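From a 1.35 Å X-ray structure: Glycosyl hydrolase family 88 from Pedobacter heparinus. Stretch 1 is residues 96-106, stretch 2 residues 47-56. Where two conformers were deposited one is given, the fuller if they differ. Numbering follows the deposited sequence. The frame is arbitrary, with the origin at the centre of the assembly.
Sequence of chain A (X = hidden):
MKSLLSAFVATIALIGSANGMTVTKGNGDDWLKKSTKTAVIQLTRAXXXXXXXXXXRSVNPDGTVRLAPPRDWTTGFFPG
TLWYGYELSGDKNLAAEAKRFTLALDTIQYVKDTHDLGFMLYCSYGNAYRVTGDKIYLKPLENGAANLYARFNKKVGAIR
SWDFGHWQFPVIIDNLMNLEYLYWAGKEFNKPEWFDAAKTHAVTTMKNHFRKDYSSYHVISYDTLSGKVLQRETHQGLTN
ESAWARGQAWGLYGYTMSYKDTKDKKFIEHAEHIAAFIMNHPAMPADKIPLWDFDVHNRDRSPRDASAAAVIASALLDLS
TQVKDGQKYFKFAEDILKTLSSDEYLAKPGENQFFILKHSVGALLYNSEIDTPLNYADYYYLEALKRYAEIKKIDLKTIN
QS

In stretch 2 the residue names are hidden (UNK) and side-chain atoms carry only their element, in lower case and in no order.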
ATOM      1  N   ALA A  96       5.439 -21.548  -5.068  1.00 16.30           N
ATOM      2  CA  ALA A  96       5.795 -21.825  -6.457  1.00 17.15           C
ATOM      3  C   ALA A  96       5.115 -20.820  -7.390  1.00 16.39           C
ATOM      4  O   ALA A  96       5.734 -20.308  -8.325  1.00 16.75           O
ATOM      5  CB  ALA A  96       5.447 -23.263  -6.842  1.00 17.53           C
ATOM      6  N   GLU A  97       3.833 -20.549  -7.146  1.00 15.73           N
ATOM      7  CA  GLU A  97       3.116 -19.572  -7.951  1.00 15.60           C
ATOM      8  C   GLU A  97       3.694 -18.178  -7.743  1.00 13.60           C
ATOM      9  O   GLU A  97       3.843 -17.412  -8.696  1.00 13.28           O
ATOM     10  CB  GLU A  97       1.620 -19.591  -7.621  1.00 16.50           C
ATOM     11  CG  GLU A  97       0.912 -20.905  -7.968  1.00 18.17           C
ATOM     12  CD  GLU A  97       0.585 -21.048  -9.445  1.00 21.05           C
ATOM     13  OE1 GLU A  97       1.202 -20.354 -10.285  1.00 21.68           O
ATOM     14  OE2 GLU A  97      -0.301 -21.868  -9.763  1.00 21.98           O
ATOM     15  N   ALA A  98       4.027 -17.836  -6.502  1.00 13.35           N
ATOM     16  CA  ALA A  98       4.607 -16.520  -6.246  1.00 12.73           C
ATOM     17  C   ALA A  98       5.907 -16.335  -7.028  1.00 13.27           C
ATOM     18  O   ALA A  98       6.120 -15.280  -7.594  1.00 13.33           O
ATOM     19  CB  ALA A  98       4.828 -16.286  -4.761  1.00 13.90           C
ATOM     20  N   LYS A  99       6.730 -17.373  -7.111  1.00 13.55           N
ATOM     21  CA  LYS A  99       7.970 -17.313  -7.890  1.00 13.59           C
ATOM     22  C   LYS A  99       7.654 -17.028  -9.378  1.00 14.05           C
ATOM     23  O   LYS A  99       8.235 -16.120  -9.978  1.00 14.25           O
ATOM     24  CB  LYS A  99       8.732 -18.618  -7.733  1.00 15.01           C
ATOM     25  CG  LYS A  99       9.979 -18.703  -8.582  1.00 16.31           C
ATOM     26  CD  LYS A  99      10.737 -19.995  -8.336  1.00 18.79           C
ATOM     27  CE  LYS A  99      12.001 -19.992  -9.152  1.00 20.45           C
ATOM     28  NZ  LYS A  99      12.771 -21.253  -9.020  1.00 21.63           N
ATOM     29  N   ARG A 100       6.735 -17.802  -9.957  1.00 14.41           N
ATOM     30  CA  ARG A 100       6.361 -17.647 -11.371  1.00 17.33           C
ATOM     31  C   ARG A 100       5.870 -16.226 -11.678  1.00 15.39           C
ATOM     32  O   ARG A 100       6.295 -15.590 -12.653  1.00 16.01           O
ATOM     33  CB  ARG A 100       5.201 -18.598 -11.730  1.00 21.42           C
ATOM     34  CG  ARG A 100       5.544 -20.009 -12.099  1.00 25.14           C
ATOM     35  CD  ARG A 100       4.508 -20.522 -13.119  1.00 25.01           C
ATOM     36  NE  ARG A 100       3.119 -20.385 -12.683  1.00 25.77           N
ATOM     37  CZ  ARG A 100       2.093 -20.170 -13.504  1.00 25.73           C
ATOM     38  NH1 ARG A 100       0.865 -20.076 -13.022  1.00 25.53           N
ATOM     39  NH2 ARG A 100       2.290 -20.042 -14.808  1.00 26.21           N
ATOM     40  N   PHE A 101       4.950 -15.735 -10.854  1.00 13.43           N
ATOM     41  CA  PHE A 101       4.372 -14.408 -11.085  1.00 12.24           C
ATOM     42  C   PHE A 101       5.366 -13.273 -10.769  1.00 11.82           C
ATOM     43  O   PHE A 101       5.270 -12.187 -11.331  1.00 12.86           O
ATOM     44  CB  PHE A 101       3.041 -14.266 -10.327  1.00 12.28           C
ATOM     45  CG  PHE A 101       1.887 -14.965 -11.008  1.00 11.93           C
ATOM     46  CD1 PHE A 101       1.634 -16.312 -10.790  1.00 12.81           C
ATOM     47  CD2 PHE A 101       1.073 -14.272 -11.896  1.00 12.18           C
ATOM     48  CE1 PHE A 101       0.576 -16.957 -11.447  1.00 13.82           C
ATOM     49  CE2 PHE A 101       0.002 -14.904 -12.540  1.00 12.78           C
ATOM     50  CZ  PHE A 101      -0.239 -16.244 -12.316  1.00 13.86           C
ATOM     51  N   THR A 102       6.313 -13.524  -9.869  1.00 11.37           N
ATOM     52  CA  THR A 102       7.367 -12.547  -9.589  1.00 12.30           C
ATOM     53  C   THR A 102       8.351 -12.413 -10.753  1.00 12.69           C
ATOM     54  O   THR A 102       8.623 -11.311 -11.232  1.00 13.38           O
ATOM     55  CB  THR A 102       8.114 -12.880  -8.272  1.00 12.50           C
ATOM     56  OG1 THR A 102       7.186 -12.794  -7.188  1.00 12.20           O
ATOM     57  CG2 THR A 102       9.233 -11.895  -8.003  1.00 12.22           C
ATOM     58  N   LEU A 103       8.856 -13.546 -11.236  1.00 13.18           N
ATOM     59  CA  LEU A 103       9.952 -13.508 -12.215  1.00 13.12           C
ATOM     60  C   LEU A 103       9.501 -12.952 -13.559  1.00 13.39           C
ATOM     61  O   LEU A 103      10.327 -12.511 -14.359  1.00 14.71           O
ATOM     62  CB  LEU A 103      10.618 -14.878 -12.399  1.00 14.59           C
ATOM     63  CG  LEU A 103      11.371 -15.379 -11.168  1.00 15.97           C
ATOM     64  CD1 LEU A 103      11.834 -16.844 -11.360  1.00 16.93           C
ATOM     65  CD2 LEU A 103      12.582 -14.477 -10.841  1.00 16.30           C
ATOM     66  N   ALA A 104       8.188 -12.970 -13.808  1.00 13.78           N
ATOM     67  CA  ALA A 104       7.639 -12.373 -15.022  1.00 14.89           C
ATOM     68  C   ALA A 104       7.768 -10.844 -15.027  1.00 13.60           C
ATOM     69  O   ALA A 104       7.499 -10.217 -16.051  1.00 14.63           O
ATOM     70  CB  ALA A 104       6.183 -12.766 -15.213  1.00 15.58           C
ATOM     71  N   LEU A 105       8.177 -10.252 -13.900  1.00 12.79           N
ATOM     72  CA  LEU A 105       8.284  -8.799 -13.784  1.00 12.39           C
ATOM     73  C   LEU A 105       9.723  -8.279 -13.927  1.00 12.71           C
ATOM     74  O   LEU A 105      10.023  -7.123 -13.607  1.00 13.14           O
ATOM     75  CB  LEU A 105       7.672  -8.332 -12.465  1.00 11.77           C
ATOM     76  CG  LEU A 105       6.163  -8.597 -12.337  1.00 12.85           C
ATOM     77  CD1 LEU A 105       5.613  -8.006 -11.045  1.00 13.43           C
ATOM     78  CD2 LEU A 105       5.397  -8.082 -13.572  1.00 14.13           C
ATOM     79  N   ASP A 106      10.618  -9.125 -14.435  1.00 14.00           N
ATOM     80  CA  ASP A 106      12.037  -8.819 -14.558  1.00 14.47           C
ATOM     81  C   ASP A 106      12.293  -7.468 -15.228  1.00 14.60           C
ATOM     82  O   ASP A 106      13.187  -6.730 -14.810  1.00 14.20           O
ATOM     83  CB  ASP A 106      12.703  -9.949 -15.345  1.00 15.09           C
ATOM     84  CG  ASP A 106      14.179  -9.709 -15.574  1.00 17.64           C
ATOM     85  OD1 ASP A 106      14.525  -9.035 -16.568  1.00 19.13           O
ATOM     86  OD2 ASP A 106      15.000 -10.178 -14.754  1.00 19.26           O
ATOM     87  N   UNK A  47      -3.952 -17.914  -9.393  1.00 12.49           N
ATOM     88  CA  UNK A  47      -2.649 -18.252  -9.978  1.00 13.87           C
ATOM     89  C   UNK A  47      -2.771 -19.315 -11.086  1.00 14.44           C
ATOM     90  O   UNK A  47      -1.935 -19.386 -11.973  1.00 15.14           O
ATOM     91  c   UNK A  47      -1.687 -18.693  -8.892  1.00 14.64           C
ATOM     92  N   UNK A  48      -3.817 -20.143 -11.018  0.68 13.54           N
ATOM     93  CA  UNK A  48      -4.131 -21.143 -12.042  0.68 14.62           C
ATOM     94  C   UNK A  48      -4.750 -20.491 -13.274  0.68 15.89           C
ATOM     95  O   UNK A  48      -4.640 -21.003 -14.385  0.68 20.45           O
ATOM     96  n   UNK A  48      -5.054 -24.895  -8.910  0.68 17.07           N
ATOM     97  c   UNK A  48      -5.121 -22.172 -11.484  0.68 14.52           C
ATOM     98  c   UNK A  48      -4.509 -23.133 -10.460  0.68 15.44           C
ATOM     99  c   UNK A  48      -5.535 -23.914  -9.655  0.68 16.37           C
ATOM    100  o   UNK A  48      -6.742 -23.632  -9.688  0.68 15.89           O
ATOM    101  N   UNK A  49      -5.412 -19.361 -13.068  1.00 15.62           N
ATOM    102  CA  UNK A  49      -6.215 -18.735 -14.114  1.00 16.18           C
ATOM    103  C   UNK A  49      -5.474 -17.632 -14.897  1.00 15.54           C
ATOM    104  O   UNK A  49      -5.501 -17.607 -16.140  1.00 15.95           O
ATOM    105  o   UNK A  49      -8.257 -19.243 -12.911  1.00 18.97           O
ATOM    106  c   UNK A  49      -8.373 -17.489 -14.516  1.00 18.68           C
ATOM    107  c   UNK A  49      -7.507 -18.168 -13.487  1.00 17.85           C
ATOM    108  N   UNK A  50      -4.848 -16.699 -14.180  1.00 14.44           N
ATOM    109  CA  UNK A  50      -4.123 -15.598 -14.803  1.00 14.16           C
ATOM    110  C   UNK A  50      -2.739 -16.029 -15.281  1.00 14.78           C
ATOM    111  O   UNK A  50      -2.227 -17.093 -14.893  1.00 15.95           O
ATOM    112  c   UNK A  50      -6.371 -13.515 -14.321  1.00 13.39           C
ATOM    113  c   UNK A  50      -4.066 -14.379 -13.842  1.00 13.18           C
ATOM    114  c   UNK A  50      -7.666 -13.214 -13.960  1.00 13.51           C
ATOM    115  c   UNK A  50      -7.199 -13.868 -11.698  1.00 13.88           C
ATOM    116  o   UNK A  50      -9.384 -13.112 -12.319  1.00 15.22           O
ATOM    117  c   UNK A  50      -8.078 -13.394 -12.654  1.00 13.71           C
ATOM    118  c   UNK A  50      -5.456 -13.992 -13.399  1.00 13.62           C
ATOM    119  c   UNK A  50      -5.877 -14.165 -12.081  1.00 13.81           C
ATOM    120  N   UNK A  51      -2.153 -15.214 -16.144  1.00 14.66           N
ATOM    121  CA  UNK A  51      -0.860 -15.507 -16.755  1.00 15.00           C
ATOM    122  C   UNK A  51       0.210 -14.577 -16.180  1.00 14.14           C
ATOM    123  O   UNK A  51       0.026 -13.352 -16.138  1.00 13.84           O
ATOM    124  o   UNK A  51      -2.009 -16.068 -18.814  1.00 17.80           O
ATOM    125  c   UNK A  51       0.363 -15.663 -18.933  1.00 18.34           C
ATOM    126  c   UNK A  51      -0.947 -15.273 -18.263  1.00 16.60           C
ATOM    127  N   UNK A  52       1.354 -15.151 -15.754  1.00 14.19           N
ATOM    128  CA  UNK A  52       2.439 -14.298 -15.248  1.00 13.78           C
ATOM    129  C   UNK A  52       2.788 -13.201 -16.253  1.00 13.72           C
ATOM    130  O   UNK A  52       2.872 -13.446 -17.466  1.00 14.56           O
ATOM    131  c   UNK A  52       3.602 -15.284 -15.042  1.00 15.14           C
ATOM    132  c   UNK A  52       1.655 -16.592 -15.610  1.00 14.99           C
ATOM    133  c   UNK A  52       2.883 -16.579 -14.718  1.00 15.44           C
ATOM    134  N   UNK A  53       2.933 -11.980 -15.740  1.00 13.24           N
ATOM    135  CA  UNK A  53       3.205 -10.819 -16.576  1.00 13.79           C
ATOM    136  C   UNK A  53       1.954 -10.049 -16.988  1.00 13.57           C
ATOM    137  O   UNK A  53       2.056  -8.977 -17.592  1.00 15.24           O
ATOM    138  N   UNK A  54       0.779 -10.604 -16.681  1.00 13.43           N
ATOM    139  CA  UNK A  54      -0.496  -9.944 -16.934  1.00 13.70           C
ATOM    140  C   UNK A  54      -1.349 -10.132 -15.682  1.00 11.89           C
ATOM    141  O   UNK A  54      -2.273 -10.933 -15.642  1.00 12.53           O
ATOM    142  c   UNK A  54      -2.097  -8.239 -20.610  1.00 25.79           C
ATOM    143  s   UNK A  54      -0.495  -8.433 -19.842  1.00 24.89           S
ATOM    144  c   UNK A  54      -0.466 -10.202 -19.480  1.00 19.74           C
ATOM    145  c   UNK A  54      -1.171 -10.544 -18.172  1.00 15.75           C
ATOM    146  N   UNK A  55      -1.018  -9.378 -14.648  1.00 11.53           N
ATOM    147  CA  UNK A  55      -1.572  -9.632 -13.331  1.00 10.62           C
ATOM    148  C   UNK A  55      -2.988  -9.115 -13.161  1.00 10.52           C
ATOM    149  O   UNK A  55      -3.353  -8.092 -13.736  1.00 11.17           O
ATOM    150  c   UNK A  55      -0.648  -9.023 -12.287  1.00 11.22           C
ATOM    151  c   UNK A  55       0.696  -9.690 -12.295  1.00 11.77           C
ATOM    152  o   UNK A  55       0.791 -10.880 -11.985  1.00 12.80           O
ATOM    153  n   UNK A  55       1.724  -8.976 -12.728  1.00 12.75           N
ATOM    154  N   UNK A  56      -3.805  -9.815 -12.369  1.00  9.95           N
ATOM    155  CA  UNK A  56      -5.170  -9.312 -12.151  1.00 10.23           C
ATOM    156  C   UNK A  56      -5.146  -8.011 -11.358  1.00  9.77           C
ATOM    157  O   UNK A  56      -4.461  -7.929 -10.334  1.00 10.77           O
ATOM    158  c   UNK A  56      -4.696 -11.085 -10.628  1.00 10.98           C
ATOM    159  c   UNK A  56      -3.522 -11.028 -11.576  1.00 10.38           C
ATOM    160  c   UNK A  56      -5.817 -10.444 -11.353  1.00 11.04           C
TER
HETATM  161  O   HOH W   1      -1.052 -19.426 -15.159  1.00 27.67           O
HETATM  162  O   HOH W   2       3.271 -11.508 -13.031  1.00 12.99           O

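Position 47 has one side-chain carbon, and its CA-to-CB bond points toward stretch 1. That carbon lies 3.3 Å from CD of Glu 97 and 3.8 Å from CE1 of Phe 101, a small group packed closely against the helix: Ala 47.

Position 48 carries three carbons in an unbranched run, the third bearing one oxygen and one nitrogen. Its CA-to-CB bond points away from stretch 1, the residue is exposed, and the terminal amide identifies Gln 48.

At position 49 one carbon bears an oxygen and a carbon, a beta-branched hydroxyl side chain touching nothing on stretch 1. This is Thr 49.

Position 50 shows one carbon, then a six-carbon ring bearing an oxygen. The ring leads away from the contact; the closest approach is made by the backbone O, 3.4 Å from CZ of Phe 101 and near the plane of that ring, with CB also 4.3 Å from CE2 of Phe 101. This is Tyr 50.

Position 51 repeats the branched pattern of 49. Its CA-to-CB bond points away, it opens a type II turn, and it is Thr 51.

Position 52 has three carbons closing a ring onto the backbone N. One ring carbon sits 3.8 Å from the centroid of the Phe 101 ring, 5° off the normal, and 3.5 Å from NH2 of Arg 100, over the guanidinium face; CB is 3.6 Å from CB of Ala 104. This is Pro 52, whose CG makes the CH-pi contact.

Position 53 has no side-chain atoms, and its N approaches CB of Ala 104 to 3.4 Å: Gly 53. With phi at 94°, a CB would be jammed against the preceding carbonyl O, so the backbone alone calls for glycine.

Position 54 has two carbons, a sulfur and a carbon, unbranched. Its CA-to-CB bond points away and the side chain makes no contact with stretch 1: Met 54. Its N closes the turn by hydrogen bonding to O of Thr 51 at 2.9 Å.

Position 55 has two carbons, the second carrying an oxygen and a nitrogen. That oxygen is 3.4 Å from CD2 of Phe 101, near the ring plane: OD1 of Asn 55.

Position 56 again closes three carbons onto N, beyond contact range: Pro 56.

The rule is apolar packing with water-mediated polarity. No direct hydrogen bond crosses; Phe 101 is covered on one face by Pro 52. One water accepts from Gly 53 N and donates to Asn 55 OD1 and Phe 101 O; another links Tyr 50 O to Arg 100 NH1, which Glu 97 holds by a salt bridge.

Stretch 2 47-56: AQTYTPGMNP
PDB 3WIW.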